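Local coordinates for protein MAU2 chromatid cohesion factor homolog (Saccharomyces cerevisiae, PDB 4XDN) that forms a complex with SCC2 that is required to load cohesin onto chromosomes, and so acts in sister chromatid cohesion, at residues Ile271-Leu275 with Gln328-Tyr332; Glu239-Thr243 with Lys256-Glu260; Gly341-Arg345 with Glu393-Leu397; Leu348-Tyr352 with Ile382-Glu387. One frame throughout, in Å; residues are numbered along the deposited sequence.

Interaction 1. Residues Ile271-Leu275 with Gln328-Tyr332; sequences ITDHL and QSVSY
I271 and L275 push their end methyls against Q328, S331 and Y332, joining the start of helix 272-291 to residues 328-332, on the C-terminal part of helix 317-331, in a largely helical superhelix. I271 loses the most area here, and its CD1 does all the touching. Its CG1 stands between backbone N and carbonyl carbon (chi1 61°), which points the extended chain at the other segment. There CD1 rests against S331 OG at 3.5 Å and approaches the Y332 ring obliquely, 4.1 Å from its CE1. It also lies 4.0 Å from Q328 CG, a purely apolar meeting.

L275, one helical turn on, sets its two methyls along the amide of Q328. CD1 is 3.6 Å from Q328 NE2, and CD2 lies near OE1 and CD; the two side chains cross at about a right angle. No hydrogen bond spans the contact; S331 OG and Q328 NE2 find partners within 328-332. S331 OG donates to Q328 O at 2.7 Å, holding the hydroxyl against its own helix beside the I271 methyl. The extended Q328 chain brings NE2 to Y332 OH at 3.2 Å, a nearly straight bond (167°) in the plane of the amide.

Interaction 2. Residues Glu239-Thr243 with Lys256-Glu260; sequences ELRST and KLALE
L240 and K256 make the dense part of this contact, where 239-243 packs on helix 250-266. The L240 side chain, with CG anti to backbone N (chi1 174°), crosses that of K256 obliquely and brings CD1 to 3.6 Å from K256 CG. The L240 and E260 side chains slide past each other in opposite directions, with L240 CD2 3.9 Å from E260 CG. The lysine is not straight: bends at chi2 and chi4 curl its chain toward the backbone of 239-243, so that K256 CE lies only 3.1 Å from L240 O. T243 backs the same chain, its CB 4.1 Å from K256 CG. No direct hydrogen bond joins the two segments; methylenes, methyls and a backbone carbonyl do the packing.

The other side is looser and wetter. R241 is exposed, and its CG merely passes E260 OE2 at 4.0 Å, while the guanidinium reaches back to a long, weak ion pair with E234. Here K256 NZ is spread over several partners. It forms a salt bridge with E260 along its own helix, 3.1 Å to OE2, through bonds that are weak in geometry. Its firmer link is a water that accepts from NZ at 2.7 Å and donates to R241 O, joining the segments through solvent. Beyond E260 lies H274 of helix 272-291. Such short-range packing of near-consecutive helices, separated here by just the small helix 245-248, is typical of an alpha-helical solenoid.

Interaction 3. Residues Gly341-Arg345 with Glu393-Leu397; sequences GNFSR and EQTLL
R345 crosses E393 at about a right angle, and its chain can be followed between two helices. From CB, a first torsion lying off the staggered positions (chi1 -91°) directs CG to 3.6 Å from E393 OE1. CD then turns past the distant Q394 amide, and the bend at chi3 brings the guanidinium beside the carboxylate, their planes 37° apart. CZ sits 3.7 Å from E393 OE2, and NH1 is nearer at 3.0 Å. This salt bridge is one of charge alone, because OE2 lies well out of the guanidinium plane. The in-plane N-H groups are used otherwise: NH1 gives to a water that in turn donates to Q394 OE1, and NH2 binds N342 OD1 at 2.6 Å. L397 CD2 lies over a face of the group.

E393 OE2 also stands 2.7 Å from G341 O, two acceptors in close approach with no hydrogen bond between them. That proximity would tend to raise the carboxylate's pKa, with the arginine acting against it.

The axes of 341-345 and 393-397 run 11.7 Å apart at 141°, so the contact is made by long side chains. R345 NH2 reaches C336 O in the preceding loop, while S344 OG bonds S329 O, so helix 339-360 is tied to helix 317-331 on top of its contact with helix 369-398.

Interaction 4. Residues Leu348-Tyr352 with Ile382-Glu387; sequences LPKVY and ILEFCE
Y352 lays its ring beneath the branched end of L383, whose CD2 sits over one face in a CH-pi contact, 3.7 Å from the ring centroid and 19° off the normal. The two side chains cross at about a right angle. CG of Y352 is anti to backbone N (chi1 -172°), which swings the ring across toward helix 369-398 although its CB bond sets out along the flank. C386 CB approaches the edge of the same ring, 3.9 Å from Y352 CD2, so L383 and C386 occupy its face and its rim. The L383 methyl also touches the Y352 backbone, with L383 CD2 3.4 Å from Y352 O.

C386 fills the middle of the contact. Its SG packs against V351 CG1 at 3.6 Å and has L348 CD2 farther off at 4.3 Å. V351 CG1 is shared, for it also touches I382 CG2 at 3.9 Å. On the outer side the contact thins to E387, whose OE2 comes no closer than 4.1 Å to Y352 CE2.

Helix 339-360 is kinked here, where the N of P349 and of K350 has no bond to the preceding turn; P349 has no N-H to give. I382 packs on an apolar side chain, and F385 on the backbone, of the chain of another protein. With segment axes 9.2 Å apart at 160°, this is the close, nearly antiparallel side-chain packing of an alpha-helical hairpin, as in alpha solenoids.

How the interactions relate
From the N terminus, interaction 2 comes first and closes a short loop of mostly helical residues. Interaction 1 follows in series, closing a longer excursion through helix 272-291 and the two-stranded sheet; the two touch where H274 packs on E260. Interactions 3 and 4 both pair helix 339-360 with helix 369-398, and interaction 4 lies within the span of interaction 3, nearer the hairpin's turn. Segment 328-332 links the groups: Q328, S329 and Y332 meet F343 and S344 of interaction 3, and S329 packs on L348 of interaction 4. Interaction 2 does not touch interactions 3 and 4; its nearest atoms are about 12 Å from interaction 4.

Interaction 1. Residues Ile271-Leu275 with Gln328-Tyr332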
loop_
_atom_site.group_PDB
_atom_site.type_symbol
_atom_site.label_atom_id
_atom_site.label_comp_id
_atom_site.label_asym_id
_atom_site.label_seq_id
_atom_site.Cartn_x
_atom_site.Cartn_y
_atom_site.Cartn_z
ATOM N N ILE A 271 -9.728 13.902 9.277
ATOM C CA ILE A 271 -8.653 13.266 10.040
ATOM C C ILE A 271 -8.272 14.032 11.308
ATOM O O ILE A 271 -7.320 13.658 11.993
ATOM C CB ILE A 271 -7.374 13.105 9.182
ATOM C CG1 ILE A 271 -6.858 14.470 8.710
ATOM C CG2 ILE A 271 -7.646 12.197 7.993
ATOM C CD1 ILE A 271 -5.469 14.425 8.107
ATOM N N THR A 272 -9.005 15.098 11.617
ATOM C CA THR A 272 -8.674 15.942 12.765
ATOM C C THR A 272 -8.660 15.140 14.066
ATOM O O THR A 272 -7.701 15.215 14.835
ATOM C CB THR A 272 -9.664 17.114 12.909
ATOM O OG1 THR A 272 -9.674 17.885 11.701
ATOM C CG2 THR A 272 -9.269 18.018 14.070
ATOM N N ASP A 273 -9.721 14.377 14.310
ATOM C CA ASP A 273 -9.797 13.542 15.502
ATOM C C ASP A 273 -8.666 12.522 15.523
ATOM O O ASP A 273 -8.006 12.330 16.543
ATOM C CB ASP A 273 -11.145 12.822 15.572
ATOM C CG ASP A 273 -12.297 13.764 15.840
ATOM O OD1 ASP A 273 -12.068 14.827 16.454
ATOM O OD2 ASP A 273 -13.434 13.438 15.441
ATOM N N HIS A 274 -8.447 11.878 14.384
ATOM C CA HIS A 274 -7.437 10.837 14.267
ATOM C C HIS A 274 -6.026 11.404 14.395
ATOM O O HIS A 274 -5.114 10.719 14.861
ATOM C CB HIS A 274 -7.605 10.106 12.935
ATOM C CG HIS A 274 -8.907 9.377 12.817
ATOM N ND1 HIS A 274 -10.082 10.005 12.463
ATOM C CD2 HIS A 274 -9.224 8.079 13.029
ATOM C CE1 HIS A 274 -11.064 9.122 12.450
ATOM N NE2 HIS A 274 -10.570 7.945 12.789
ATOM N N LEU A 275 -5.850 12.656 13.988
ATOM C CA LEU A 275 -4.581 13.347 14.178
ATOM C C LEU A 275 -4.334 13.601 15.661
ATOM O O LEU A 275 -3.221 13.422 16.154
ATOM C CB LEU A 275 -4.563 14.672 13.408
ATOM C CG LEU A 275 -4.202 14.596 11.922
ATOM C CD1 LEU A 275 -4.439 15.940 11.246
ATOM C CD2 LEU A 275 -2.753 14.155 11.732
ATOM N N GLN A 328 -1.104 12.623 5.988
ATOM C CA GLN A 328 -1.771 13.897 6.220
ATOM C C GLN A 328 -1.689 14.776 4.980
ATOM O O GLN A 328 -2.663 15.431 4.609
ATOM C CB GLN A 328 -1.155 14.621 7.418
ATOM C CG GLN A 328 -1.782 15.981 7.706
ATOM C CD GLN A 328 -1.202 16.643 8.936
ATOM O OE1 GLN A 328 -0.171 16.219 9.452
ATOM N NE2 GLN A 328 -1.866 17.689 9.415
ATOM N N SER A 329 -0.521 14.782 4.342
ATOM C CA SER A 329 -0.286 15.617 3.169
ATOM C C SER A 329 -1.090 15.124 1.972
ATOM O O SER A 329 -1.649 15.925 1.220
ATOM C CB SER A 329 1.206 15.652 2.825
ATOM O OG SER A 329 1.960 16.224 3.882
ATOM N N VAL A 330 -1.143 13.805 1.797
ATOM C CA VAL A 330 -1.917 13.209 0.713
ATOM C C VAL A 330 -3.394 13.554 0.876
ATOM O O VAL A 330 -4.096 13.802 -0.107
ATOM C CB VAL A 330 -1.751 11.674 0.664
ATOM C CG1 VAL A 330 -2.743 11.052 -0.311
ATOM C CG2 VAL A 330 -0.334 11.304 0.264
ATOM N N SER A 331 -3.856 13.570 2.122
ATOM C CA SER A 331 -5.257 13.851 2.415
ATOM C C SER A 331 -5.635 15.277 2.029
ATOM O O SER A 331 -6.803 15.561 1.785
ATOM C CB SER A 331 -5.555 13.625 3.900
ATOM O OG SER A 331 -5.301 14.793 4.659
ATOM N N TYR A 332 -4.647 16.165 1.973
ATOM C CA TYR A 332 -4.893 17.573 1.672
ATOM C C TYR A 332 -4.681 17.925 0.199
ATOM O O TYR A 332 -4.930 19.063 -0.205
ATOM C CB TYR A 332 -3.982 18.468 2.518
ATOM C CG TYR A 332 -4.198 18.398 4.017
ATOM C CD1 TYR A 332 -5.412 17.999 4.555
ATOM C CD2 TYR A 332 -3.179 18.751 4.891
ATOM C CE1 TYR A 332 -5.601 17.946 5.923
ATOM C CE2 TYR A 332 -3.359 18.702 6.256
ATOM C CZ TYR A 332 -4.570 18.299 6.769
ATOM O OH TYR A 332 -4.747 18.248 8.131
#

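Interaction 2. Residues Glu239-Thr243 with Lys256-Glu260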
loop_
_atom_site.group_PDB
_atom_site.type_symbol
_atom_site.label_atom_id
_atom_site.label_comp_id
_atom_site.label_asym_id
_atom_site.label_seq_id
_atom_site.Cartn_x
_atom_site.Cartn_y
_atom_site.Cartn_z
ATOM N N GLU A 239 -13.807 -4.030 16.028
ATOM C CA GLU A 239 -12.689 -4.730 16.646
ATOM C C GLU A 239 -11.447 -3.847 16.610
ATOM O O GLU A 239 -10.663 -3.823 17.558
ATOM C CB GLU A 239 -12.421 -6.058 15.935
ATOM C CG GLU A 239 -11.473 -6.983 16.681
ATOM C CD GLU A 239 -12.088 -7.563 17.944
ATOM O OE1 GLU A 239 -13.323 -7.726 17.991
ATOM O OE2 GLU A 239 -11.329 -7.857 18.892
ATOM N N LEU A 240 -11.280 -3.125 15.507
ATOM C CA LEU A 240 -10.162 -2.199 15.352
ATOM C C LEU A 240 -10.252 -1.061 16.367
ATOM O O LEU A 240 -9.260 -0.708 17.002
ATOM C CB LEU A 240 -10.131 -1.635 13.927
ATOM C CG LEU A 240 -9.102 -0.542 13.616
ATOM C CD1 LEU A 240 -7.678 -1.073 13.726
ATOM C CD2 LEU A 240 -9.352 0.036 12.232
ATOM N N ARG A 241 -11.443 -0.493 16.517
ATOM C CA ARG A 241 -11.637 0.642 17.412
ATOM C C ARG A 241 -11.493 0.243 18.881
ATOM O O ARG A 241 -11.081 1.053 19.712
ATOM C CB ARG A 241 -13.011 1.281 17.173
ATOM C CG ARG A 241 -13.132 2.006 15.834
ATOM C CD ARG A 241 -14.389 2.868 15.764
ATOM N NE ARG A 241 -15.602 2.078 15.548
ATOM C CZ ARG A 241 -16.155 1.845 14.359
ATOM N NH1 ARG A 241 -15.617 2.335 13.248
ATOM N NH2 ARG A 241 -17.259 1.112 14.280
ATOM N N SER A 242 -11.819 -1.007 19.195
ATOM C CA SER A 242 -11.775 -1.482 20.576
ATOM C C SER A 242 -10.367 -1.889 21.013
ATOM O O SER A 242 -10.140 -2.174 22.188
ATOM C CB SER A 242 -12.728 -2.667 20.761
ATOM O OG SER A 242 -12.265 -3.809 20.063
ATOM N N THR A 243 -9.433 -1.924 20.064
ATOM C CA THR A 243 -8.050 -2.304 20.344
ATOM C C THR A 243 -7.466 -1.466 21.479
ATOM O O THR A 243 -7.414 -0.240 21.395
ATOM C CB THR A 243 -7.166 -2.154 19.091
ATOM O OG1 THR A 243 -7.713 -2.940 18.025
ATOM C CG2 THR A 243 -5.737 -2.618 19.371
ATOM N N LYS A 256 -2.499 0.372 14.720
ATOM C CA LYS A 256 -3.937 0.598 14.773
ATOM C C LYS A 256 -4.253 2.029 14.349
ATOM O O LYS A 256 -5.115 2.257 13.502
ATOM C CB LYS A 256 -4.474 0.324 16.181
ATOM C CG LYS A 256 -5.953 0.626 16.379
ATOM C CD LYS A 256 -6.163 1.557 17.565
ATOM C CE LYS A 256 -7.636 1.843 17.810
ATOM N NZ LYS A 256 -7.876 3.269 18.184
ATOM N N LEU A 257 -3.544 2.986 14.941
ATOM C CA LEU A 257 -3.762 4.395 14.644
ATOM C C LEU A 257 -3.463 4.706 13.180
ATOM O O LEU A 257 -4.189 5.468 12.543
ATOM C CB LEU A 257 -2.900 5.268 15.554
ATOM C CG LEU A 257 -3.252 5.218 17.043
ATOM C CD1 LEU A 257 -2.204 5.956 17.856
ATOM C CD2 LEU A 257 -4.633 5.804 17.296
ATOM N N ALA A 258 -2.398 4.113 12.652
ATOM C CA ALA A 258 -2.033 4.314 11.255
ATOM C C ALA A 258 -3.139 3.815 10.337
ATOM O O ALA A 258 -3.499 4.478 9.366
ATOM C CB ALA A 258 -0.729 3.608 10.939
ATOM N N LEU A 259 -3.680 2.644 10.652
ATOM C CA LEU A 259 -4.718 2.050 9.826
ATOM C C LEU A 259 -5.994 2.881 9.871
ATOM O O LEU A 259 -6.704 2.984 8.874
ATOM C CB LEU A 259 -5.004 0.614 10.269
ATOM C CG LEU A 259 -3.907 -0.409 9.972
ATOM C CD1 LEU A 259 -4.315 -1.781 10.495
ATOM C CD2 LEU A 259 -3.596 -0.479 8.488
ATOM N N GLU A 260 -6.276 3.477 11.024
ATOM C CA GLU A 260 -7.448 4.329 11.164
ATOM C C GLU A 260 -7.284 5.593 10.320
ATOM O O GLU A 260 -8.261 6.145 9.819
ATOM C CB GLU A 260 -7.684 4.684 12.634
ATOM C CG GLU A 260 -8.248 3.530 13.457
ATOM C CD GLU A 260 -8.460 3.890 14.919
ATOM O OE1 GLU A 260 -7.693 4.720 15.449
ATOM O OE2 GLU A 260 -9.397 3.343 15.538
HETATM O O HOH W 1 -10.371 3.786 19.140
#

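Interaction 3. Residues Gly341-Arg345 with Glu393-Leu397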
loop_
_atom_site.group_PDB
_atom_site.type_symbol
_atom_site.label_atom_id
_atom_site.label_comp_id
_atom_site.label_asym_id
_atom_site.label_seq_id
_atom_site.Cartn_x
_atom_site.Cartn_y
_atom_site.Cartn_z
ATOM N N GLY A 341 -4.064 22.793 1.042
ATOM C CA GLY A 341 -3.199 22.512 -0.089
ATOM C C GLY A 341 -1.789 23.021 0.146
ATOM O O GLY A 341 -0.816 22.338 -0.172
ATOM N N ASN A 342 -1.679 24.223 0.705
ATOM C CA ASN A 342 -0.379 24.809 1.018
ATOM C C ASN A 342 0.420 23.936 1.980
ATOM O O ASN A 342 1.649 23.890 1.911
ATOM C CB ASN A 342 -0.552 26.209 1.611
ATOM C CG ASN A 342 -0.873 27.257 0.559
ATOM O OD1 ASN A 342 -1.146 26.932 -0.595
ATOM N ND2 ASN A 342 -0.841 28.522 0.958
ATOM N N PHE A 343 -0.281 23.250 2.879
ATOM C CA PHE A 343 0.363 22.321 3.804
ATOM C C PHE A 343 1.121 21.249 3.027
ATOM O O PHE A 343 2.279 20.960 3.323
ATOM C CB PHE A 343 -0.676 21.678 4.732
ATOM C CG PHE A 343 -0.099 20.703 5.719
ATOM C CD1 PHE A 343 0.145 19.388 5.354
ATOM C CD2 PHE A 343 0.185 21.094 7.017
ATOM C CE1 PHE A 343 0.672 18.488 6.260
ATOM C CE2 PHE A 343 0.711 20.198 7.928
ATOM C CZ PHE A 343 0.954 18.894 7.549
ATOM N N SER A 344 0.462 20.671 2.027
ATOM C CA SER A 344 1.057 19.615 1.214
ATOM C C SER A 344 2.307 20.101 0.488
ATOM O O SER A 344 3.354 19.455 0.546
ATOM C CB SER A 344 0.043 19.087 0.196
ATOM O OG SER A 344 -1.041 18.444 0.842
ATOM N N ARG A 345 2.189 21.235 -0.196
ATOM C CA ARG A 345 3.311 21.819 -0.925
ATOM C C ARG A 345 4.491 22.112 -0.006
ATOM O O ARG A 345 5.635 22.167 -0.457
ATOM C CB ARG A 345 2.883 23.107 -1.635
ATOM C CG ARG A 345 2.375 22.904 -3.054
ATOM C CD ARG A 345 2.028 24.234 -3.711
ATOM N NE ARG A 345 0.907 24.894 -3.047
ATOM C CZ ARG A 345 -0.373 24.592 -3.250
ATOM N NH1 ARG A 345 -0.711 23.633 -4.103
ATOM N NH2 ARG A 345 -1.319 25.251 -2.593
ATOM N N GLU A 393 -0.739 17.442 -7.333
ATOM C CA GLU A 393 -1.300 18.654 -6.754
ATOM C C GLU A 393 -1.136 19.836 -7.709
ATOM O O GLU A 393 -2.002 20.704 -7.782
ATOM C CB GLU A 393 -0.651 18.978 -5.406
ATOM C CG GLU A 393 -1.363 20.113 -4.677
ATOM C CD GLU A 393 -0.774 20.423 -3.316
ATOM O OE1 GLU A 393 0.333 19.932 -3.011
ATOM O OE2 GLU A 393 -1.428 21.164 -2.552
ATOM N N GLN A 394 -0.025 19.862 -8.439
ATOM C CA GLN A 394 0.214 20.908 -9.429
ATOM C C GLN A 394 -0.777 20.796 -10.580
ATOM O O GLN A 394 -1.263 21.808 -11.089
ATOM C CB GLN A 394 1.646 20.833 -9.963
ATOM C CG GLN A 394 2.653 21.646 -9.163
ATOM C CD GLN A 394 2.372 23.137 -9.201
ATOM O OE1 GLN A 394 2.362 23.805 -8.167
ATOM N NE2 GLN A 394 2.149 23.668 -10.398
ATOM N N THR A 395 -1.070 19.565 -10.985
ATOM C CA THR A 395 -2.026 19.316 -12.056
ATOM C C THR A 395 -3.409 19.820 -11.666
ATOM O O THR A 395 -4.106 20.437 -12.475
ATOM C CB THR A 395 -2.101 17.813 -12.408
ATOM O OG1 THR A 395 -0.817 17.361 -12.853
ATOM C CG2 THR A 395 -3.123 17.557 -13.510
ATOM N N LEU A 396 -3.801 19.557 -10.425
ATOM C CA LEU A 396 -5.063 20.064 -9.898
ATOM C C LEU A 396 -5.073 21.587 -9.888
ATOM O O LEU A 396 -6.074 22.216 -10.232
ATOM C CB LEU A 396 -5.306 19.539 -8.483
ATOM C CG LEU A 396 -6.275 18.367 -8.333
ATOM C CD1 LEU A 396 -6.215 17.829 -6.915
ATOM C CD2 LEU A 396 -7.692 18.795 -8.682
ATOM N N LEU A 397 -3.950 22.175 -9.489
ATOM C CA LEU A 397 -3.855 23.621 -9.334
ATOM C C LEU A 397 -3.842 24.342 -10.678
ATOM O O LEU A 397 -4.513 25.358 -10.843
ATOM C CB LEU A 397 -2.597 23.987 -8.538
ATOM C CG LEU A 397 -2.361 25.481 -8.292
ATOM C CD1 LEU A 397 -3.470 26.077 -7.434
ATOM C CD2 LEU A 397 -0.995 25.710 -7.650
HETATM O O HOH W 2 0.770 22.337 -6.060
#

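Interaction 4. Residues Leu348-Tyr352 with Ile382-Glu387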
loop_
_atom_site.group_PDB
_atom_site.type_symbol
_atom_site.label_atom_id
_atom_site.label_comp_id
_atom_site.label_asym_id
_atom_site.label_seq_id
_atom_site.Cartn_x
_atom_site.Cartn_y
_atom_site.Cartn_z
ATOM N N LEU A 348 5.414 17.885 2.012
ATOM C CA LEU A 348 5.856 16.769 1.185
ATOM C C LEU A 348 7.371 16.859 0.978
ATOM O O LEU A 348 8.066 15.845 1.038
ATOM C CB LEU A 348 5.123 16.739 -0.159
ATOM C CG LEU A 348 3.785 15.986 -0.203
ATOM C CD1 LEU A 348 3.184 16.055 -1.597
ATOM C CD2 LEU A 348 3.929 14.526 0.223
ATOM N N PRO A 349 7.890 18.074 0.732
ATOM C CA PRO A 349 9.346 18.254 0.726
ATOM C C PRO A 349 10.013 17.821 2.030
ATOM O O PRO A 349 11.131 17.312 1.997
ATOM C CB PRO A 349 9.505 19.759 0.509
ATOM C CG PRO A 349 8.314 20.138 -0.277
ATOM C CD PRO A 349 7.197 19.268 0.214
ATOM N N LYS A 350 9.339 18.018 3.159
ATOM C CA LYS A 350 9.887 17.606 4.447
ATOM C C LYS A 350 9.932 16.084 4.548
ATOM O O LYS A 350 10.927 15.515 4.995
ATOM C CB LYS A 350 9.068 18.189 5.600
ATOM C CG LYS A 350 9.514 17.714 6.976
ATOM C CD LYS A 350 8.773 18.443 8.086
ATOM C CE LYS A 350 9.121 17.869 9.455
ATOM N NZ LYS A 350 8.274 18.451 10.533
ATOM N N VAL A 351 8.845 15.437 4.135
ATOM C CA VAL A 351 8.788 13.981 4.074
ATOM C C VAL A 351 9.911 13.461 3.186
ATOM O O VAL A 351 10.578 12.477 3.513
ATOM C CB VAL A 351 7.428 13.489 3.528
ATOM C CG1 VAL A 351 7.418 11.971 3.362
ATOM C CG2 VAL A 351 6.297 13.934 4.446
ATOM N N TYR A 352 10.114 14.134 2.059
ATOM C CA TYR A 352 11.165 13.764 1.122
ATOM C C TYR A 352 12.539 13.851 1.787
ATOM O O TYR A 352 13.290 12.875 1.796
ATOM C CB TYR A 352 11.113 14.664 -0.112
ATOM C CG TYR A 352 12.030 14.234 -1.232
ATOM C CD1 TYR A 352 13.340 14.693 -1.295
ATOM C CD2 TYR A 352 11.588 13.378 -2.231
ATOM C CE1 TYR A 352 14.184 14.308 -2.318
ATOM C CE2 TYR A 352 12.427 12.987 -3.261
ATOM C CZ TYR A 352 13.724 13.456 -3.298
ATOM O OH TYR A 352 14.570 13.075 -4.316
ATOM N N ILE A 382 8.709 5.901 -0.933
ATOM C CA ILE A 382 8.182 7.091 -0.276
ATOM C C ILE A 382 8.644 8.334 -1.026
ATOM O O ILE A 382 7.864 9.265 -1.226
ATOM C CB ILE A 382 8.617 7.169 1.205
ATOM C CG1 ILE A 382 7.940 6.050 2.001
ATOM C CG2 ILE A 382 8.262 8.535 1.806
ATOM C CD1 ILE A 382 8.371 5.951 3.456
ATOM N N LEU A 383 9.908 8.351 -1.442
ATOM C CA LEU A 383 10.417 9.446 -2.263
ATOM C C LEU A 383 9.593 9.553 -3.542
ATOM O O LEU A 383 9.279 10.651 -4.001
ATOM C CB LEU A 383 11.895 9.244 -2.611
ATOM C CG LEU A 383 12.916 9.204 -1.471
ATOM C CD1 LEU A 383 14.314 8.958 -2.028
ATOM C CD2 LEU A 383 12.893 10.488 -0.650
ATOM N N GLU A 384 9.243 8.404 -4.110
ATOM C CA GLU A 384 8.475 8.369 -5.347
ATOM C C GLU A 384 7.051 8.871 -5.123
ATOM O O GLU A 384 6.463 9.493 -6.008
ATOM C CB GLU A 384 8.461 6.954 -5.924
ATOM C CG GLU A 384 9.795 6.532 -6.520
ATOM C CD GLU A 384 9.850 5.056 -6.859
ATOM O OE1 GLU A 384 8.824 4.362 -6.691
ATOM O OE2 GLU A 384 10.923 4.587 -7.291
ATOM N N PHE A 385 6.501 8.607 -3.940
ATOM C CA PHE A 385 5.180 9.117 -3.588
ATOM C C PHE A 385 5.202 10.641 -3.476
ATOM O O PHE A 385 4.265 11.313 -3.904
ATOM C CB PHE A 385 4.686 8.509 -2.273
ATOM C CG PHE A 385 4.099 7.129 -2.417
ATOM C CD1 PHE A 385 2.975 6.915 -3.196
ATOM C CD2 PHE A 385 4.658 6.049 -1.750
ATOM C CE1 PHE A 385 2.430 5.650 -3.322
ATOM C CE2 PHE A 385 4.116 4.781 -1.872
ATOM C CZ PHE A 385 3.001 4.581 -2.658
ATOM N N CYS A 386 6.275 11.177 -2.901
ATOM C CA CYS A 386 6.407 12.618 -2.715
ATOM C C CYS A 386 6.403 13.354 -4.049
ATOM O O CYS A 386 5.729 14.371 -4.202
ATOM C CB CYS A 386 7.689 12.948 -1.948
ATOM S SG CYS A 386 7.660 12.505 -0.192
ATOM N N GLU A 387 7.118 12.816 -5.011
ATOM C CA GLU A 387 7.205 13.387 -6.323
ATOM C C GLU A 387 5.910 13.254 -7.058
ATOM O O GLU A 387 5.496 14.119 -7.752
ATOM C CB GLU A 387 8.263 12.684 -7.160
ATOM C CG GLU A 387 9.691 13.016 -6.845
ATOM C CD GLU A 387 10.086 14.427 -7.192
ATOM O OE1 GLU A 387 9.319 15.113 -7.899
ATOM O OE2 GLU A 387 11.169 14.843 -6.746
#